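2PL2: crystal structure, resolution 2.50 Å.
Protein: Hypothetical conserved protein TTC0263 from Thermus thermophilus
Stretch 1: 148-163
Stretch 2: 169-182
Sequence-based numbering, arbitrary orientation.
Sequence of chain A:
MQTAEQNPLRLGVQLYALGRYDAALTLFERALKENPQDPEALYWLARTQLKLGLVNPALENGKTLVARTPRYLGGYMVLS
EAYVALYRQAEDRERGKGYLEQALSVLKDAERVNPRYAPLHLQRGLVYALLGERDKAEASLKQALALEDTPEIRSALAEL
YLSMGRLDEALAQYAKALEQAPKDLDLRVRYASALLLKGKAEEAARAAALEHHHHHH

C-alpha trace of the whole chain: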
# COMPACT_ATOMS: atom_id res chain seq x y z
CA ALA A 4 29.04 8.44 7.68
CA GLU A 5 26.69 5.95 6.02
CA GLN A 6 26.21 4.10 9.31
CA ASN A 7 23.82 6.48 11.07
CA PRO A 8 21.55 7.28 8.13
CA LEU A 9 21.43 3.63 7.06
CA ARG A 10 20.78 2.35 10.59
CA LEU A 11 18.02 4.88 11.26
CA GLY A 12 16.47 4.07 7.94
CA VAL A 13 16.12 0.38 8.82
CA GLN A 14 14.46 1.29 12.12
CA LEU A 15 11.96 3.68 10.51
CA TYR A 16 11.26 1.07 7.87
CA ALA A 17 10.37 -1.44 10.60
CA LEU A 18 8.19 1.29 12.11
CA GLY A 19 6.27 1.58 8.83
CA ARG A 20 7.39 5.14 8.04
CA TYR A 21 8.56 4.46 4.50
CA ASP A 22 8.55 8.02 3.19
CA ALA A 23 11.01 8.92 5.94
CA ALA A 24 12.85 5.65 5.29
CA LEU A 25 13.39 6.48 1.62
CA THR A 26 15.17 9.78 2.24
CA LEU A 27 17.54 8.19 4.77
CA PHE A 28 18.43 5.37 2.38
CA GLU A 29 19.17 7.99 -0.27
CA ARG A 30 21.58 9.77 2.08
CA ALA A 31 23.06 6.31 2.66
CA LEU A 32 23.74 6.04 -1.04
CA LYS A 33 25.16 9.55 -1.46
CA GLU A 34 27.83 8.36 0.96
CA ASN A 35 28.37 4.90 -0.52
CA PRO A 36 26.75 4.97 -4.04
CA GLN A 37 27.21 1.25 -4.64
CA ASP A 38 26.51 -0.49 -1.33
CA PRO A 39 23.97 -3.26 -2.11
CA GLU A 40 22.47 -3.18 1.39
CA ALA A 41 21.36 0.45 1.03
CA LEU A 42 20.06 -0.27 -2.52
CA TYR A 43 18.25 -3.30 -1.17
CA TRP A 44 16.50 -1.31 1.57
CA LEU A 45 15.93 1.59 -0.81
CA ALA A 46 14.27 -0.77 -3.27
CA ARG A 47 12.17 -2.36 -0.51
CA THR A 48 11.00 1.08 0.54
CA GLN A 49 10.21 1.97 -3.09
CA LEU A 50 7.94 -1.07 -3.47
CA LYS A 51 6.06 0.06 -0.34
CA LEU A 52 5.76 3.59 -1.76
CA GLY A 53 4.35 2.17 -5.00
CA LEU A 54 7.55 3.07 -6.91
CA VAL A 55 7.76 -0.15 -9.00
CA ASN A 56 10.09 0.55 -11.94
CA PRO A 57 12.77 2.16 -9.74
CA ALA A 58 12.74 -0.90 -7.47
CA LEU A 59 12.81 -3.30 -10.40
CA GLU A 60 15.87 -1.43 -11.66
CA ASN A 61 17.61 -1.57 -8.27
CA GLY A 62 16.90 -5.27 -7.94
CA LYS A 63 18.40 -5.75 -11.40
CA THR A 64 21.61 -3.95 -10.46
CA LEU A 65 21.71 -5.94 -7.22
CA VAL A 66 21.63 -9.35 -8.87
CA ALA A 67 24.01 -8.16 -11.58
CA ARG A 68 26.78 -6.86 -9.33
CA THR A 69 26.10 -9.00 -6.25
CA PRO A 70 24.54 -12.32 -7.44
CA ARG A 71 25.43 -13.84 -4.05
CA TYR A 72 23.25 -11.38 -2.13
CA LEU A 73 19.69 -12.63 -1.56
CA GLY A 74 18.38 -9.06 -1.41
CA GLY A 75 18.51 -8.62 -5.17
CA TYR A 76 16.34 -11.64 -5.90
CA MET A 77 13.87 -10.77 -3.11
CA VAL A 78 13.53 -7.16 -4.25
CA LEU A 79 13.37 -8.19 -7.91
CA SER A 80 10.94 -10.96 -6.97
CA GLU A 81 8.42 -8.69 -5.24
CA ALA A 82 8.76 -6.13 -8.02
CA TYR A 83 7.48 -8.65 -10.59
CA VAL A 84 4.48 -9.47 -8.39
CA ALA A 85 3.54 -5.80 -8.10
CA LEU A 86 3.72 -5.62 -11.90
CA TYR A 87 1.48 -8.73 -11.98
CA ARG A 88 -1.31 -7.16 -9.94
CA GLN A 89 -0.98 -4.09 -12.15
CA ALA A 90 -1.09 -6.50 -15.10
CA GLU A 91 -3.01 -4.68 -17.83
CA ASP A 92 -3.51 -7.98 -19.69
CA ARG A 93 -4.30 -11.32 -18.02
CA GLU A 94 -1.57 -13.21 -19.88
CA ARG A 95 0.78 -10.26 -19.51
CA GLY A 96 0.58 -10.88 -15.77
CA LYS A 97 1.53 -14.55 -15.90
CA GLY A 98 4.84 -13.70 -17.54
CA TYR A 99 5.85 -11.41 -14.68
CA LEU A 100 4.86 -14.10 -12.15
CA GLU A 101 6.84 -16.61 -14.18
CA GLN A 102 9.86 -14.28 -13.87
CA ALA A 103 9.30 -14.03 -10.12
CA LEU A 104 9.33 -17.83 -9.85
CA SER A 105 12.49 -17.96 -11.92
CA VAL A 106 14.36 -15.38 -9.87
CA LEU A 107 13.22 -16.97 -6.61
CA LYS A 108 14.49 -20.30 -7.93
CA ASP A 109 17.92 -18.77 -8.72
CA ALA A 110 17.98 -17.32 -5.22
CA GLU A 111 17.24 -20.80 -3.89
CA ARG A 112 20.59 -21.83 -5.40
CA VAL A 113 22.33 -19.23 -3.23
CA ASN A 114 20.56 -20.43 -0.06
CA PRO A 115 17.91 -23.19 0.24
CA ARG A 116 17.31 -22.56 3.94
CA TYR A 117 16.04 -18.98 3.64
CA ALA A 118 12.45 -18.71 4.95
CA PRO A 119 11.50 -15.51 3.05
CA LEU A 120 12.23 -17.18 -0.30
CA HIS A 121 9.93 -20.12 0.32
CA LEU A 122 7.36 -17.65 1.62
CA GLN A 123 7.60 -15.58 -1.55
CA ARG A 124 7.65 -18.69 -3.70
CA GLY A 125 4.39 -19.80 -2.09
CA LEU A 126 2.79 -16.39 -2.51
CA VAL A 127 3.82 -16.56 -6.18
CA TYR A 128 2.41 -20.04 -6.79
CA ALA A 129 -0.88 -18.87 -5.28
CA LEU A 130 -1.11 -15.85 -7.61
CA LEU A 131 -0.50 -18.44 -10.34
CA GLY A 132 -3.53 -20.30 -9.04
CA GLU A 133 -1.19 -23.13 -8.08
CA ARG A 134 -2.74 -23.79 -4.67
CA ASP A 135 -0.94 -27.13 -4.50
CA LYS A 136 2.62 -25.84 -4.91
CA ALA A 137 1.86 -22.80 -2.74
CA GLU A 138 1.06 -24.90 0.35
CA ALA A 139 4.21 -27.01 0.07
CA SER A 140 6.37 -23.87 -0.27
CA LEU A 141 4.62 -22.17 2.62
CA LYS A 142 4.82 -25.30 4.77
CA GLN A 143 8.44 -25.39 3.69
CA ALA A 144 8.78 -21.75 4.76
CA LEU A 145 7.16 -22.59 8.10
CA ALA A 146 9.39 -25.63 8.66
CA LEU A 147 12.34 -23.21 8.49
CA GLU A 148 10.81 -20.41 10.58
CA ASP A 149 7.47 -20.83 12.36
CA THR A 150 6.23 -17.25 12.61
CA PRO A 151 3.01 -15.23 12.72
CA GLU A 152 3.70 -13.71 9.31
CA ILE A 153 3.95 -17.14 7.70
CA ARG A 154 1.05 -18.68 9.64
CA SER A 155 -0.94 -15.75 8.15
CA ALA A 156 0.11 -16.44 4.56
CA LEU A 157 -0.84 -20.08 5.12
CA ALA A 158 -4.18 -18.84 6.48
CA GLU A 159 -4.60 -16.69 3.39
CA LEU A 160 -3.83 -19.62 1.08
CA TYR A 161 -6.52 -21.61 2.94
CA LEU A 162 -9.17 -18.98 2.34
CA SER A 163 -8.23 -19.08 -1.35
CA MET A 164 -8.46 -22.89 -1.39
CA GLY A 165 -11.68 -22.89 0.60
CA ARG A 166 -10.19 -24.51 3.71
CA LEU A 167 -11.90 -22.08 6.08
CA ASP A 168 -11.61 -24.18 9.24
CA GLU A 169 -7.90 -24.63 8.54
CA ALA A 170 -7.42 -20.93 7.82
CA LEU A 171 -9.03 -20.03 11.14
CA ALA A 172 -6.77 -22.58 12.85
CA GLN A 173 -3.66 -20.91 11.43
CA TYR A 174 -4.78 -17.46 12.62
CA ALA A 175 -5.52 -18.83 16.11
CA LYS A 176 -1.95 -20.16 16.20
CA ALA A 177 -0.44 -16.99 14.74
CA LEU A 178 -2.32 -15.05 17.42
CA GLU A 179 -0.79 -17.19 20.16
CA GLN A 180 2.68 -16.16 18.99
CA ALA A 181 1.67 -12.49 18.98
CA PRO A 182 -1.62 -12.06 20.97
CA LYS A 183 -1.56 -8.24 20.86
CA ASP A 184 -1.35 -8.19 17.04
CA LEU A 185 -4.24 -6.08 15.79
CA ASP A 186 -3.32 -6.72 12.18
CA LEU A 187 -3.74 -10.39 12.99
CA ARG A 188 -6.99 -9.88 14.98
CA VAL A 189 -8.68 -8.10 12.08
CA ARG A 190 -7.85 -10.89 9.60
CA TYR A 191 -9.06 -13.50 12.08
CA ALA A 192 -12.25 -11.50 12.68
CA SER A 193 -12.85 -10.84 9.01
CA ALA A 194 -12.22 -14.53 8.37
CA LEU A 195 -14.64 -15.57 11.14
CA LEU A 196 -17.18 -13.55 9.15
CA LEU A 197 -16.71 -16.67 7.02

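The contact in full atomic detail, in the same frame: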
# COMPACT_ATOMS: atom_id res chain seq x y z
N GLU A 148 11.06 -21.46 9.58
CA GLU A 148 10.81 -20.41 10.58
C GLU A 148 9.32 -20.37 10.87
O GLU A 148 8.56 -19.90 10.03
CB GLU A 148 11.22 -19.04 10.04
CG GLU A 148 12.68 -18.87 9.71
CD GLU A 148 13.45 -18.24 10.84
OE1 GLU A 148 12.94 -17.25 11.41
OE2 GLU A 148 14.57 -18.70 11.15
N ASP A 149 8.89 -20.87 12.03
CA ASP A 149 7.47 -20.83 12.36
C ASP A 149 7.25 -19.41 12.89
O ASP A 149 7.81 -19.04 13.92
CB ASP A 149 7.13 -21.84 13.46
CG ASP A 149 5.63 -21.91 13.75
OD1 ASP A 149 4.96 -20.85 13.77
OD2 ASP A 149 5.11 -23.02 13.98
N THR A 150 6.46 -18.62 12.17
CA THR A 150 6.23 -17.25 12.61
C THR A 150 4.81 -16.82 12.32
O THR A 150 4.11 -17.46 11.54
CB THR A 150 7.17 -16.25 11.90
OG1 THR A 150 6.67 -15.97 10.59
CG2 THR A 150 8.58 -16.83 11.79
N PRO A 151 4.37 -15.72 12.95
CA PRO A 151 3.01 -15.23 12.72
C PRO A 151 2.79 -14.83 11.27
O PRO A 151 1.75 -15.15 10.68
CB PRO A 151 2.88 -14.06 13.69
CG PRO A 151 3.78 -14.46 14.83
CD PRO A 151 4.99 -15.03 14.10
N GLU A 152 3.78 -14.13 10.70
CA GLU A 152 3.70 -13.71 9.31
C GLU A 152 3.46 -14.89 8.38
O GLU A 152 2.62 -14.81 7.47
CB GLU A 152 4.97 -12.96 8.89
CG GLU A 152 5.04 -12.66 7.39
CD GLU A 152 6.31 -11.93 6.98
OE1 GLU A 152 7.41 -12.32 7.45
OE2 GLU A 152 6.23 -10.97 6.19
N ILE A 153 4.16 -16.00 8.59
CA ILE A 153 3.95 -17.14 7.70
C ILE A 153 2.65 -17.86 8.02
O ILE A 153 1.94 -18.26 7.09
CB ILE A 153 5.14 -18.15 7.75
CG1 ILE A 153 6.50 -17.43 7.56
CG2 ILE A 153 4.96 -19.20 6.65
CD1 ILE A 153 6.68 -16.88 6.13
N ARG A 154 2.32 -18.03 9.30
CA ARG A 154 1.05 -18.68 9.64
C ARG A 154 -0.07 -17.92 8.93
O ARG A 154 -1.02 -18.54 8.45
CB ARG A 154 0.77 -18.66 11.15
CG ARG A 154 1.92 -19.02 12.09
CD ARG A 154 2.47 -20.44 11.98
NE ARG A 154 1.46 -21.46 11.74
CZ ARG A 154 1.47 -22.68 12.26
NH1 ARG A 154 2.44 -23.05 13.09
NH2 ARG A 154 0.55 -23.55 11.90
N SER A 155 0.06 -16.59 8.83
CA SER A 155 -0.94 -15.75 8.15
C SER A 155 -1.04 -16.02 6.65
O SER A 155 -2.13 -16.07 6.08
CB SER A 155 -0.64 -14.27 8.35
OG SER A 155 -0.23 -14.03 9.67
N ALA A 156 0.11 -16.16 5.99
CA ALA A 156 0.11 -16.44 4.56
C ALA A 156 -0.62 -17.76 4.35
O ALA A 156 -1.51 -17.88 3.49
CB ALA A 156 1.53 -16.52 4.03
N LEU A 157 -0.23 -18.75 5.16
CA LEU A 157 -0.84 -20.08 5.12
C LEU A 157 -2.35 -19.92 5.26
O LEU A 157 -3.12 -20.51 4.50
CB LEU A 157 -0.32 -20.93 6.27
CG LEU A 157 0.37 -22.25 5.88
CD1 LEU A 157 0.75 -23.03 7.16
CD2 LEU A 157 -0.58 -23.08 5.00
N ALA A 158 -2.76 -19.11 6.23
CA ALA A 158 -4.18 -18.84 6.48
C ALA A 158 -4.79 -18.35 5.19
O ALA A 158 -5.79 -18.89 4.72
CB ALA A 158 -4.33 -17.77 7.57
N GLU A 159 -4.18 -17.30 4.65
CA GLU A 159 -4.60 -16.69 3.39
C GLU A 159 -4.73 -17.71 2.27
O GLU A 159 -5.72 -17.68 1.54
CB GLU A 159 -3.62 -15.60 2.97
CG GLU A 159 -3.96 -14.25 3.56
CD GLU A 159 -5.31 -13.75 3.09
OE1 GLU A 159 -5.46 -13.52 1.88
OE2 GLU A 159 -6.21 -13.59 3.94
N LEU A 160 -3.75 -18.58 2.12
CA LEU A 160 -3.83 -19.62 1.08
C LEU A 160 -5.00 -20.59 1.35
O LEU A 160 -5.51 -21.21 0.43
CB LEU A 160 -2.53 -20.40 0.98
CG LEU A 160 -2.54 -21.58 -0.01
CD1 LEU A 160 -2.88 -21.10 -1.42
CD2 LEU A 160 -1.20 -22.30 0.03
N TYR A 161 -5.41 -20.72 2.61
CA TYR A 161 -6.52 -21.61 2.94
C TYR A 161 -7.86 -20.98 2.61
O TYR A 161 -8.82 -21.69 2.27
CB TYR A 161 -6.47 -22.01 4.41
CG TYR A 161 -5.39 -23.03 4.68
CD1 TYR A 161 -5.11 -24.01 3.74
CD2 TYR A 161 -4.67 -23.02 5.87
CE1 TYR A 161 -4.13 -24.95 3.97
CE2 TYR A 161 -3.68 -23.97 6.11
CZ TYR A 161 -3.42 -24.93 5.14
OH TYR A 161 -2.44 -25.86 5.32
N LEU A 162 -7.94 -19.66 2.69
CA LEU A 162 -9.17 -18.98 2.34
C LEU A 162 -9.34 -19.07 0.83
O LEU A 162 -10.46 -19.22 0.33
CB LEU A 162 -9.14 -17.52 2.81
CG LEU A 162 -9.40 -17.36 4.31
CD1 LEU A 162 -9.37 -15.91 4.71
CD2 LEU A 162 -10.75 -17.97 4.63
N SER A 163 -8.23 -19.00 0.11
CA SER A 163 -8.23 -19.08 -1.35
C SER A 163 -8.63 -20.49 -1.80
O SER A 163 -9.35 -20.65 -2.79
CB SER A 163 -6.84 -18.76 -1.91
OG SER A 163 -5.96 -19.87 -1.74
N GLU A 169 -9.36 -24.58 8.47
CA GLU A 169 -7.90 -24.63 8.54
C GLU A 169 -7.28 -23.23 8.55
O GLU A 169 -6.25 -23.00 9.19
CB GLU A 169 -7.35 -25.46 7.38
CG GLU A 169 -7.60 -26.97 7.52
CD GLU A 169 -7.34 -27.76 6.25
OE1 GLU A 169 -8.18 -27.69 5.32
OE2 GLU A 169 -6.30 -28.47 6.17
N ALA A 170 -7.91 -22.30 7.85
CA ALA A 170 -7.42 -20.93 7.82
C ALA A 170 -7.56 -20.35 9.23
O ALA A 170 -6.62 -19.80 9.80
CB ALA A 170 -8.23 -20.09 6.81
N LEU A 171 -8.76 -20.51 9.79
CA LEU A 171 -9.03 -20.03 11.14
C LEU A 171 -8.03 -20.63 12.13
O LEU A 171 -7.54 -19.94 13.01
CB LEU A 171 -10.47 -20.38 11.54
CG LEU A 171 -11.55 -19.77 10.63
CD1 LEU A 171 -12.89 -20.39 10.95
CD2 LEU A 171 -11.60 -18.27 10.82
N ALA A 172 -7.72 -21.92 11.96
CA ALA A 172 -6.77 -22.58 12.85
C ALA A 172 -5.39 -21.96 12.79
O ALA A 172 -4.70 -21.86 13.81
CB ALA A 172 -6.68 -24.08 12.52
N GLN A 173 -4.98 -21.54 11.60
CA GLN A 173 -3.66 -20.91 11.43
C GLN A 173 -3.62 -19.51 12.05
O GLN A 173 -2.56 -19.08 12.55
CB GLN A 173 -3.27 -20.87 9.95
CG GLN A 173 -2.90 -22.24 9.37
CD GLN A 173 -1.61 -22.76 9.93
OE1 GLN A 173 -0.85 -22.03 10.56
NE2 GLN A 173 -1.33 -24.04 9.71
N TYR A 174 -4.75 -18.80 12.02
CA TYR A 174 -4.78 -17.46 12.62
C TYR A 174 -4.71 -17.61 14.13
O TYR A 174 -3.98 -16.88 14.82
CB TYR A 174 -6.07 -16.71 12.22
CG TYR A 174 -6.06 -16.12 10.81
CD1 TYR A 174 -5.05 -15.26 10.41
CD2 TYR A 174 -7.09 -16.38 9.92
CE1 TYR A 174 -5.07 -14.67 9.16
CE2 TYR A 174 -7.12 -15.80 8.66
CZ TYR A 174 -6.10 -14.94 8.29
OH TYR A 174 -6.10 -14.34 7.04
N ALA A 175 -5.49 -18.57 14.66
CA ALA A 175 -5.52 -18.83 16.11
C ALA A 175 -4.10 -19.11 16.62
O ALA A 175 -3.71 -18.66 17.70
CB ALA A 175 -6.44 -20.01 16.41
N LYS A 176 -3.33 -19.86 15.83
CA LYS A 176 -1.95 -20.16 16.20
C LYS A 176 -1.10 -18.90 16.10
O LYS A 176 -0.37 -18.55 17.03
CB LYS A 176 -1.37 -21.24 15.29
CG LYS A 176 0.03 -21.67 15.71
CD LYS A 176 0.01 -22.24 17.13
CE LYS A 176 1.39 -22.28 17.76
NZ LYS A 176 2.31 -23.23 17.06
N ALA A 177 -1.19 -18.22 14.96
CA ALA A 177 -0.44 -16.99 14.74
C ALA A 177 -0.71 -16.02 15.88
O ALA A 177 0.21 -15.38 16.38
CB ALA A 177 -0.84 -16.36 13.39
N LEU A 178 -1.97 -15.94 16.31
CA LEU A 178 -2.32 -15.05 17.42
C LEU A 178 -1.77 -15.49 18.77
O LEU A 178 -1.71 -14.69 19.70
CB LEU A 178 -3.84 -14.86 17.49
CG LEU A 178 -4.29 -13.70 16.59
CD1 LEU A 178 -5.77 -13.76 16.33
CD2 LEU A 178 -3.89 -12.37 17.25
N GLU A 179 -1.37 -16.75 18.90
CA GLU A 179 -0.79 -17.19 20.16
C GLU A 179 0.66 -16.71 20.20
O GLU A 179 1.21 -16.43 21.26
CB GLU A 179 -0.86 -18.71 20.30
CG GLU A 179 -2.27 -19.28 20.20
CD GLU A 179 -3.19 -18.84 21.35
OE1 GLU A 179 -3.25 -17.63 21.65
OE2 GLU A 179 -3.87 -19.71 21.94
N GLN A 180 1.29 -16.62 19.04
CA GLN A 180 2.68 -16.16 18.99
C GLN A 180 2.75 -14.66 19.24
O GLN A 180 3.71 -14.17 19.85
CB GLN A 180 3.30 -16.51 17.64
CG GLN A 180 3.31 -17.99 17.39
CD GLN A 180 3.62 -18.32 15.95
OE1 GLN A 180 3.04 -17.72 15.03
NE2 GLN A 180 4.51 -19.29 15.73
N ALA A 181 1.73 -13.94 18.79
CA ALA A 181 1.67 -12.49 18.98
C ALA A 181 0.21 -12.11 19.26
O ALA A 181 -0.50 -11.61 18.39
CB ALA A 181 2.19 -11.78 17.74
N PRO A 182 -0.25 -12.34 20.50
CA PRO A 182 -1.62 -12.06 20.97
C PRO A 182 -2.10 -10.60 20.89
O PRO A 182 -3.30 -10.33 20.80
CB PRO A 182 -1.60 -12.60 22.40
CG PRO A 182 -0.21 -12.27 22.84
CD PRO A 182 0.63 -12.71 21.63

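How do the two backbones lie against each other? Helix 151-163 and helix 169-180 run nearly antiparallel, at 166°, and their axes approach to 7.9 Å. The backbones come close at two places: the CA atoms of Ala-158 and Ala-170, where both side chains are only a methyl, are 4.1 Å apart, and those of Pro-151 and Ala-177 4.4 Å. Together the stretches bury 805 Å².

What does Gln-173, the residue most covered by the other stretch, do there? Its side chain enters a hole lined by Arg-154, Leu-157, Ala-158 and Tyr-161. Its OE1 accepts hydrogen bonds from NE (2.7 Å) and NH2 (2.5 Å, very short) of Arg-154, lying at the edge of the guanidinium, where the N-H groups point. The aliphatic part of Gln-173 packs too, with CG 3.8 Å from CE2 of Tyr-161, at the ring edge.

How is Arg-154 held in turn? It fits among Gln-173, Lys-176, Ala-177 and Gln-180. Within its own stretch, its NH1 forms a salt bridge with OD2 of Asp-149 at 2.8 Å, so one guanidinium joins the acid on its own stretch to the amide across the contact. Asp-149 also reaches across: its OD1 accepts a hydrogen bond from NE2 of Gln-180 at 2.5 Å. The CG of Lys-176 covers one face of the guanidinium, 3.8 Å from NH1 of Arg-154.

How do the tyrosines close the other part of the interface? Tyr-174 sits among Ser-155, Ala-158, Glu-159 and Leu-162, and CB of Ala-158 lies over its ring face, 3.4 Å from CZ of Tyr-174, in a CH-pi contact. Tyr-161 likewise receives CB of Glu-169 over one face, 3.9 Å from CD2 of Tyr-161. Ala-170 completes the apolar packing, its CB 3.5 Å from CB of Tyr-161 and 3.9 Å from CG of Leu-162.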